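Local coordinates for ditrans,polycis-undecaprenyl-diphosphate synthase ((2E,6E)-farnesyl-diphosphate specific) (PDB 6ACS) that makes undecaprenyl diphosphate by cis-prenyl transfer, probably adding eight isopentenyl diphosphates to farnesyl diphosphate for cell wall synthesis, at the interface of chains A and B. Sequence-based numbering; all coordinates share one arbitrary frame. Chains: chain A/B, Ditrans,polycis-undecaprenyl-diphosphate synthase ((2E,6E)-farnesyl-diphosphate specific).

Contact 1: the interface of chains A and B. Residues chain A 144, 147-148, 151; chain B 147, 161, 164-166, 169.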
ATOM      1  N   ALA A 144      -2.441 -12.254  -2.216  1.00 17.36           N
ATOM      2  CA  ALA A 144      -3.201 -13.496  -2.008  1.00 18.73           C
ATOM      3  C   ALA A 144      -2.653 -14.637  -2.860  1.00 20.50           C
ATOM      4  O   ALA A 144      -2.690 -15.799  -2.435  1.00 21.70           O
ATOM      5  CB  ALA A 144      -4.683 -13.275  -2.307  1.00 17.48           C
ATOM      6  N   ALA A 147       0.174 -15.981  -0.916  1.00 21.09           N
ATOM      7  CA  ALA A 147      -0.341 -16.815   0.167  1.00 21.30           C
ATOM      8  C   ALA A 147      -0.803 -18.177  -0.354  1.00 24.77           C
ATOM      9  O   ALA A 147      -0.613 -19.205   0.306  1.00 23.68           O
ATOM     10  CB  ALA A 147      -1.493 -16.098   0.884  1.00 20.02           C
ATOM     11  N   LYS A 148      -1.420 -18.201  -1.535  1.00 22.46           N
ATOM     12  CA  LYS A 148      -1.837 -19.476  -2.115  1.00 24.54           C
ATOM     13  C   LYS A 148      -0.629 -20.366  -2.402  1.00 24.94           C
ATOM     14  O   LYS A 148      -0.640 -21.562  -2.093  1.00 24.96           O
ATOM     15  CB  LYS A 148      -2.650 -19.229  -3.390  1.00 24.58           C
ATOM     16  CG  LYS A 148      -3.033 -20.511  -4.123  1.00 25.39           C
ATOM     17  CD  LYS A 148      -3.745 -20.228  -5.444  1.00 29.93           C
ATOM     18  CE  LYS A 148      -2.726 -19.918  -6.548  1.00 38.80           C
ATOM     19  NZ  LYS A 148      -3.262 -20.120  -7.938  1.00 46.74           N
ATOM     20  N   ALA A 151       0.735 -21.774   0.786  1.00 21.12           N
ATOM     21  CA  ALA A 151      -0.098 -22.853   1.301  1.00 21.48           C
ATOM     22  C   ALA A 151       0.044 -24.118   0.469  1.00 25.04           C
ATOM     23  O   ALA A 151      -0.006 -25.224   1.016  1.00 27.36           O
ATOM     24  CB  ALA A 151      -1.559 -22.426   1.366  1.00 24.34           C
TER
ATOM     25  N   ALA B 147      -1.229 -14.973   6.114  1.00 22.24           N
ATOM     26  CA  ALA B 147      -0.825 -16.120   5.294  1.00 21.73           C
ATOM     27  C   ALA B 147      -0.536 -17.345   6.151  1.00 24.60           C
ATOM     28  O   ALA B 147      -0.866 -18.482   5.770  1.00 23.41           O
ATOM     29  CB  ALA B 147       0.400 -15.751   4.450  1.00 20.65           C
ATOM     30  N   ALA B 161      -5.783 -25.389  -0.584  1.00 29.14           N
ATOM     31  CA  ALA B 161      -4.970 -24.233  -0.944  1.00 31.06           C
ATOM     32  C   ALA B 161      -5.446 -23.600  -2.246  1.00 28.43           C
ATOM     33  O   ALA B 161      -5.278 -22.391  -2.454  1.00 25.90           O
ATOM     34  CB  ALA B 161      -3.503 -24.643  -1.043  1.00 30.43           C
ATOM     35  N   ILE B 164      -7.585 -20.359  -2.137  1.00 23.85           N
ATOM     36  CA  ILE B 164      -7.084 -19.104  -1.582  1.00 22.48           C
ATOM     37  C   ILE B 164      -7.101 -18.032  -2.670  1.00 26.36           C
ATOM     38  O   ILE B 164      -6.489 -18.181  -3.734  1.00 27.73           O
ATOM     39  CB  ILE B 164      -5.686 -19.291  -0.993  1.00 23.60           C
ATOM     40  CG1 ILE B 164      -5.770 -20.230   0.218  1.00 23.15           C
ATOM     41  CG2 ILE B 164      -5.077 -17.933  -0.602  1.00 23.53           C
ATOM     42  CD1 ILE B 164      -4.407 -20.789   0.605  1.00 27.20           C
ATOM     43  N   ASN B 165      -7.791 -16.935  -2.392  1.00 21.60           N
ATOM     44  CA  ASN B 165      -7.930 -15.804  -3.305  1.00 21.00           C
ATOM     45  C   ASN B 165      -8.038 -14.552  -2.443  1.00 21.73           C
ATOM     46  O   ASN B 165      -7.942 -14.624  -1.216  1.00 20.79           O
ATOM     47  CB  ASN B 165      -9.153 -16.004  -4.215  1.00 21.48           C
ATOM     48  CG  ASN B 165     -10.466 -16.100  -3.433  1.00 27.22           C
ATOM     49  OD1 ASN B 165     -10.537 -15.748  -2.268  1.00 28.87           O
ATOM     50  ND2 ASN B 165     -11.510 -16.564  -4.094  1.00 32.16           N
ATOM     51  N   VAL B 166      -8.301 -13.400  -3.068  1.00 18.61           N
ATOM     52  CA  VAL B 166      -8.361 -12.153  -2.293  1.00 18.21           C
ATOM     53  C   VAL B 166      -9.469 -12.200  -1.248  1.00 19.36           C
ATOM     54  O   VAL B 166      -9.279 -11.772  -0.101  1.00 19.97           O
ATOM     55  CB  VAL B 166      -8.535 -10.944  -3.227  1.00 21.00           C
ATOM     56  CG1 VAL B 166      -8.892  -9.690  -2.421  1.00 23.76           C
ATOM     57  CG2 VAL B 166      -7.241 -10.724  -4.004  1.00 19.97           C
ATOM     58  N   PHE B 169      -8.568 -14.537   1.679  1.00 17.55           N
ATOM     59  CA  PHE B 169      -7.409 -14.047   2.416  1.00 17.49           C
ATOM     60  C   PHE B 169      -7.750 -12.824   3.249  1.00 19.51           C
ATOM     61  O   PHE B 169      -7.268 -12.682   4.377  1.00 19.71           O
ATOM     62  CB  PHE B 169      -6.282 -13.720   1.430  1.00 20.06           C
ATOM     63  CG  PHE B 169      -4.995 -13.317   2.096  1.00 18.57           C
ATOM     64  CD1 PHE B 169      -4.135 -14.275   2.613  1.00 21.82           C
ATOM     65  CD2 PHE B 169      -4.649 -11.977   2.198  1.00 18.09           C
ATOM     66  CE1 PHE B 169      -2.941 -13.892   3.224  1.00 21.25           C
ATOM     67  CE2 PHE B 169      -3.477 -11.590   2.797  1.00 21.49           C
ATOM     68  CZ  PHE B 169      -2.610 -12.550   3.306  1.00 20.54           C
TER
HETATM   69  O   HOH W   1      -0.988 -19.168   3.048  1.00 43.90           O

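Contact 2: the interface of chains A and B. Residues chain A 203-205, 235-236, 238; chain B 190, 192, 194.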
ATOM      1  N   TYR A 203       8.297   0.594   1.602  1.00 20.09           N
ATOM      2  CA  TYR A 203       9.231   1.637   2.014  1.00 23.18           C
ATOM      3  C   TYR A 203       9.609   2.585   0.882  1.00 23.18           C
ATOM      4  O   TYR A 203      10.578   3.340   1.029  1.00 22.93           O
ATOM      5  CB  TYR A 203      10.502   1.014   2.598  1.00 24.62           C
ATOM      6  CG  TYR A 203      10.275   0.299   3.916  1.00 25.96           C
ATOM      7  CD1 TYR A 203      10.155   1.022   5.096  1.00 29.51           C
ATOM      8  CD2 TYR A 203      10.158  -1.085   3.974  1.00 30.97           C
ATOM      9  CE1 TYR A 203       9.944   0.393   6.303  1.00 33.17           C
ATOM     10  CE2 TYR A 203       9.939  -1.727   5.197  1.00 31.54           C
ATOM     11  CZ  TYR A 203       9.849  -0.972   6.348  1.00 34.57           C
ATOM     12  OH  TYR A 203       9.637  -1.576   7.567  1.00 42.68           O
ATOM     13  N   ALA A 204       8.884   2.570  -0.233  1.00 22.38           N
ATOM     14  CA  ALA A 204       9.194   3.468  -1.346  1.00 20.99           C
ATOM     15  C   ALA A 204       8.911   4.924  -0.992  1.00 21.57           C
ATOM     16  O   ALA A 204       7.890   5.249  -0.368  1.00 18.90           O
ATOM     17  CB  ALA A 204       8.362   3.109  -2.589  1.00 20.47           C
ATOM     18  N   GLU A 205       9.804   5.806  -1.431  1.00 20.23           N
ATOM     19  CA  GLU A 205       9.463   7.228  -1.504  1.00 20.12           C
ATOM     20  C   GLU A 205       8.399   7.447  -2.566  1.00 23.22           C
ATOM     21  O   GLU A 205       8.460   6.870  -3.653  1.00 21.61           O
ATOM     22  CB  GLU A 205      10.690   8.070  -1.836  1.00 20.52           C
ATOM     23  CG  GLU A 205      11.688   8.158  -0.712  1.00 25.72           C
ATOM     24  CD  GLU A 205      11.215   9.041   0.439  1.00 27.09           C
ATOM     25  OE1 GLU A 205      10.249   9.818   0.258  1.00 27.21           O
ATOM     26  OE2 GLU A 205      11.803   8.924   1.534  1.00 28.97           O
ATOM     27  N   PHE A 235      16.144  11.753   5.235  1.00 44.08           N
ATOM     28  CA  PHE A 235      15.501  10.737   6.047  1.00 44.30           C
ATOM     29  C   PHE A 235      16.206   9.390   6.012  1.00 54.48           C
ATOM     30  O   PHE A 235      15.709   8.440   6.630  1.00 59.13           O
ATOM     31  CB  PHE A 235      14.040  10.558   5.608  1.00 41.21           C
ATOM     32  CG  PHE A 235      13.245  11.835   5.628  1.00 39.96           C
ATOM     33  CD1 PHE A 235      12.872  12.417   6.828  1.00 43.21           C
ATOM     34  CD2 PHE A 235      12.866  12.451   4.446  1.00 38.86           C
ATOM     35  CE1 PHE A 235      12.146  13.591   6.849  1.00 42.20           C
ATOM     36  CE2 PHE A 235      12.141  13.625   4.460  1.00 40.22           C
ATOM     37  CZ  PHE A 235      11.782  14.194   5.665  1.00 42.30           C
ATOM     38  N   GLY A 236      17.319   9.262   5.284  1.00 59.46           N
ATOM     39  CA  GLY A 236      18.095   8.041   5.301  1.00 61.48           C
ATOM     40  C   GLY A 236      17.483   6.961   4.432  1.00 65.83           C
ATOM     41  O   GLY A 236      16.397   7.107   3.865  1.00 62.49           O
ATOM     42  N   THR A 238      15.802   3.254   4.437  1.00 96.10           N
ATOM     43  CA  THR A 238      14.947   2.501   5.342  1.00 95.42           C
ATOM     44  C   THR A 238      15.560   1.156   5.730  1.00 98.18           C
ATOM     45  O   THR A 238      16.696   0.820   5.377  1.00 98.20           O
ATOM     46  CB  THR A 238      13.564   2.313   4.726  1.00 90.13           C
ATOM     47  OG1 THR A 238      13.685   1.598   3.489  1.00 87.07           O
ATOM     48  CG2 THR A 238      12.909   3.652   4.486  1.00 88.53           C
TER
ATOM     49  N   ASP B 190       8.535  12.881   5.779  1.00 24.22           N
ATOM     50  CA  ASP B 190       8.899  11.877   4.788  1.00 24.52           C
ATOM     51  C   ASP B 190       7.677  11.436   3.979  1.00 24.02           C
ATOM     52  O   ASP B 190       6.539  11.477   4.448  1.00 24.93           O
ATOM     53  CB  ASP B 190       9.563  10.670   5.454  1.00 25.78           C
ATOM     54  CG  ASP B 190      10.409   9.853   4.481  1.00 29.02           C
ATOM     55  OD1 ASP B 190      10.633  10.303   3.330  1.00 26.54           O
ATOM     56  OD2 ASP B 190      10.844   8.757   4.877  1.00 29.98           O
ATOM     57  N   ARG B 192       6.697   8.402   2.762  1.00 24.45           N
ATOM     58  CA  ARG B 192       6.648   6.947   2.728  1.00 23.97           C
ATOM     59  C   ARG B 192       5.491   6.466   3.584  1.00 23.71           C
ATOM     60  O   ARG B 192       5.122   7.121   4.560  1.00 24.84           O
ATOM     61  CB  ARG B 192       7.925   6.314   3.275  1.00 25.17           C
ATOM     62  CG  ARG B 192       9.226   6.641   2.520  1.00 23.81           C
ATOM     63  CD  ARG B 192      10.379   5.932   3.219  1.00 28.10           C
ATOM     64  NE  ARG B 192      11.565   5.815   2.368  1.00 33.86           N
ATOM     65  CZ  ARG B 192      12.751   6.364   2.634  1.00 37.27           C
ATOM     66  NH1 ARG B 192      12.924   7.091   3.730  1.00 31.36           N
ATOM     67  NH2 ARG B 192      13.772   6.180   1.794  1.00 33.12           N
ATOM     68  N   SER B 194       5.997   3.522   4.974  1.00 22.20           N
ATOM     69  CA  SER B 194       6.876   2.879   5.952  1.00 26.97           C
ATOM     70  C   SER B 194       6.220   1.663   6.612  1.00 28.52           C
ATOM     71  O   SER B 194       6.222   1.517   7.835  1.00 27.94           O
ATOM     72  CB  SER B 194       7.328   3.878   7.014  1.00 28.24           C
ATOM     73  OG  SER B 194       8.082   4.925   6.426  1.00 32.70           O
TER
HETATM   74  O   HOH W   2      13.047   4.559  -0.458  1.00 32.64           O

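Contact 1: the interface of chains A and B
B:Ile164 lies along helix 139-155 of chain A and meets A:Lys148 and A:Ala151, in an apolar patch where a loop and short helices of chain B pack on that helix in the homodimer formed by this cis-prenyltransferase of the UPP synthase family. The isoleucine carries the tight part of the contact. Its CG1 arm stands beside the backbone N and then runs extended (chi2 163°), which carries CD1 along the helix to A:Ala151 CB, 3.4 Å away and closer than usual van der Waals spacing. The CG2 branch turns the other way, toward the backbone carbonyl of A:Ala144, while CB rests on A:Lys148 CB at 3.9 Å. B:Ala161 adds its methyl beside that of A:Ala151, CB to CB 3.8 Å. The lysine takes part through its aliphatic stem: with CG anti to the backbone N (chi1 175°), CG and CD pass the carbonyl oxygens of B:Ala161 and B:Ile164 before the chain bends at chi3.

Further along the helix the A:Ala144 methyl presses against the backbone of B:Asn165, CB to the carbonyl carbon C 3.6 Å. The A:Ala147 methyl comes obliquely to the CD1–CE1 edge of the B:Phe169 ring, off the plane and outside the ring, with CB 3.5 Å from CE1.

The other flank is looser. The methyls of A:Ala147 and B:Ala147 pass alongside each other, pointing in roughly opposite directions, CB to CB 4.1 Å, and in this patch no nitrogen or oxygen of one chain directly bonds the other. Water 1 bridges the gap instead, 2.8 Å from the carbonyl O of A:Ala147 and equally far from O of B:Ala147, a symmetric placement matching the two-fold relation of the chains.

Contact 2: the interface of chains A and B
This is a polar, charge-rich and loop-rich interface of the homodimer, in which chain B inserts the long side chain of B:Arg192 between the segments around A:Glu205 and A:Thr238 and so ties the subunits together beside residues predicted to bind metal and substrate. The arginine is extended from CG to NE (chi2 180°), which carries the flat guanidinium across to chain A. NE donates to the backbone carbonyl O of A:Tyr203 at 3.0 Å, in a bent bond (134° at H) with the carbonyl tilted out of the guanidinium plane. Water 2, at the edge and in that plane, lies 2.9 Å from NH2 and also meets the A:Tyr203 carbonyl, adding a mediated link.

The two faces of the guanidinium differ. Over one stands the carboxylate oxygen OE2 of A:Glu205, which forms a salt bridge with NH1 at 3.1 Å; the N-H points elsewhere, so the attraction is probably electrostatic rather than a hydrogen bond. The opposite face meets the CG2 methyl of the poorly ordered A:Thr238.

Within chain B, NH1 donates to OD2 of B:Asp190 at 2.9 Å, on its syn lone pair, the acceptor tilted from the guanidinium plane; this neighbouring carboxylate probably helps fix the guanidinium's rotation. B:Asp190 is itself held against A:Phe235, its CB over the ring face 3.8 Å from the centroid, with carboxylate and ring planes 20° apart. Its OD1 is modelled very near OE2 of A:Glu205, a doubtful pairing that makes the exact position of OE2 uncertain. A:Tyr203 CD1 packs on B:Ser194 CA at 3.9 Å.

By joining A:Glu205 to B:Arg192 across the dimer, the site probably couples subunit association to the arrangement of metal- and substrate-binding residues.

Contact 1 and contact 2 are separate patches of one two-fold interface, their C-alpha centres about 28 Å apart, and share no residue. Contact 1 draws on helix 139-155 and the 161-170 region; contact 2 uses residues 190-194, the loop at 203-204, the start of strand 205-208, and the end of helix 218-235 with the residues after it. Each has a twin with the chains exchanged. Their chemistry differs: apolar packing in one, charged and polar groups in the other. The centre of contact 1 is about 32 Å from B:Asp18, that of contact 2 about 22 Å from A:Asp18. Contact 2, holding predicted metal- and substrate-binding residues, may link dimerisation to substrate handling.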